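Local coordinates for protein formylmethanofuran--tetrahydromethanopterin formyltransferase (Methanosarcina barkeri, PDB 1M5S) that probably catalyses the reversible transfer of a formyl group from formylmethanofuran to tetrahydromethanopterin in the pathway of methanogenesis from CO2, at residues E254-K258 against K288-K292. Numbering follows the deposited sequence.
Sequences EESIK and KYQFK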
# COMPACT_ATOMS: atom_id res chain seq x y z
N GLU A 254 -2.70 -26.97 16.99
CA GLU A 254 -1.89 -27.71 16.03
C GLU A 254 -2.50 -27.70 14.64
O GLU A 254 -1.78 -27.61 13.64
CB GLU A 254 -1.70 -29.16 16.49
CG GLU A 254 -0.50 -29.35 17.41
CD GLU A 254 -0.28 -30.81 17.79
OE1 GLU A 254 -0.13 -31.66 16.88
OE2 GLU A 254 -0.25 -31.09 19.01
N GLU A 255 -3.83 -27.77 14.59
CA GLU A 255 -4.56 -27.81 13.32
C GLU A 255 -4.35 -26.54 12.50
O GLU A 255 -4.27 -26.59 11.27
CB GLU A 255 -6.06 -28.01 13.58
CG GLU A 255 -6.40 -29.27 14.37
CD GLU A 255 -6.56 -29.02 15.87
OE1 GLU A 255 -5.55 -28.89 16.59
OE2 GLU A 255 -7.73 -28.96 16.33
N SER A 256 -4.23 -25.41 13.19
CA SER A 256 -4.08 -24.11 12.55
C SER A 256 -2.67 -23.94 12.02
O SER A 256 -2.48 -23.41 10.92
CB SER A 256 -4.40 -22.98 13.53
OG SER A 256 -5.77 -23.01 13.90
N ILE A 257 -1.69 -24.39 12.79
CA ILE A 257 -0.31 -24.39 12.34
C ILE A 257 -0.17 -25.25 11.08
O ILE A 257 0.47 -24.84 10.12
CB ILE A 257 0.64 -24.94 13.41
CG1 ILE A 257 0.44 -24.18 14.72
CG2 ILE A 257 2.08 -24.85 12.93
CD1 ILE A 257 1.49 -23.15 15.01
N LYS A 258 -0.83 -26.40 11.07
CA LYS A 258 -0.76 -27.31 9.93
C LYS A 258 -1.42 -26.71 8.70
O LYS A 258 -0.88 -26.78 7.60
CB LYS A 258 -1.41 -28.65 10.27
CG LYS A 258 -0.54 -29.53 11.14
CD LYS A 258 -1.28 -30.74 11.69
CE LYS A 258 -0.44 -31.43 12.76
NZ LYS A 258 -1.03 -32.71 13.22
N LYS A 288 8.00 -29.91 22.13
CA LYS A 288 6.99 -30.96 22.25
C LYS A 288 6.30 -31.31 20.92
O LYS A 288 5.93 -32.47 20.70
CB LYS A 288 5.93 -30.54 23.28
CG LYS A 288 4.83 -31.57 23.49
CD LYS A 288 3.46 -30.93 23.63
CE LYS A 288 2.33 -31.90 23.28
NZ LYS A 288 2.37 -32.34 21.85
N TYR A 289 6.14 -30.31 20.06
CA TYR A 289 5.28 -30.44 18.88
C TYR A 289 6.07 -30.79 17.61
O TYR A 289 7.11 -30.19 17.32
CB TYR A 289 4.48 -29.14 18.67
CG TYR A 289 3.62 -28.75 19.86
CD1 TYR A 289 4.06 -27.83 20.80
CD2 TYR A 289 2.35 -29.31 20.03
CE1 TYR A 289 3.27 -27.47 21.90
CE2 TYR A 289 1.54 -28.96 21.13
CZ TYR A 289 2.02 -28.04 22.05
OH TYR A 289 1.23 -27.69 23.13
N GLN A 290 5.62 -31.84 16.92
CA GLN A 290 6.25 -32.25 15.67
C GLN A 290 5.25 -32.16 14.52
O GLN A 290 4.17 -32.76 14.56
CB GLN A 290 6.81 -33.68 15.78
CG GLN A 290 5.79 -34.82 15.71
CD GLN A 290 6.16 -35.90 14.70
OE1 GLN A 290 7.34 -36.16 14.44
NE2 GLN A 290 5.15 -36.56 14.13
N PHE A 291 5.58 -31.30 13.56
CA PHE A 291 4.75 -31.10 12.38
C PHE A 291 5.49 -31.66 11.18
O PHE A 291 6.48 -31.09 10.72
CB PHE A 291 4.46 -29.61 12.19
CG PHE A 291 3.72 -29.00 13.34
CD1 PHE A 291 4.40 -28.26 14.31
CD2 PHE A 291 2.34 -29.16 13.46
CE1 PHE A 291 3.71 -27.69 15.38
CE2 PHE A 291 1.65 -28.60 14.54
CZ PHE A 291 2.34 -27.86 15.50
N LYS A 292 5.11 -32.88 10.81
CA LYS A 292 5.76 -33.58 9.71
C LYS A 292 5.20 -33.09 8.38
O LYS A 292 3.99 -33.15 8.13
CB LYS A 292 5.56 -35.10 9.84
CG LYS A 292 6.61 -35.78 10.73
CD LYS A 292 6.63 -37.29 10.55
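The first turn of helix 254-268 packs on strand 289-292, and no hydrogen bond joins the two. Their axes come within 10.0 Å and run 35° from parallel. E254 reaches across to the start of the strand. Its CG lies 3.7 Å from CE2 of F291, and its OE2 meets the edge of the Y289 ring, 3.3 Å from CD2. OE2 is also 4.1 Å from NZ of K288, beyond a salt bridge. I257 points its CB toward the strand. Its CG2 sits over one face of the F291 ring, 4.0 Å from the centroid, in a CH-pi contact. K258 lays its aliphatic chain at the ring edge, with CE 3.7 Å from CD2 of F291. Its NZ makes a long salt bridge to OE1 of E254 (3.9 Å), one turn back. I161 of strand 147-170 also touches E254, I257, Y289 and F291. Strand 289-292 pairs antiparallel with strand 12-26, where K288 and Y289 form a classic beta bulge opposite A15. This is helix-on-sheet packing, characteristic of an alpha/beta sandwich.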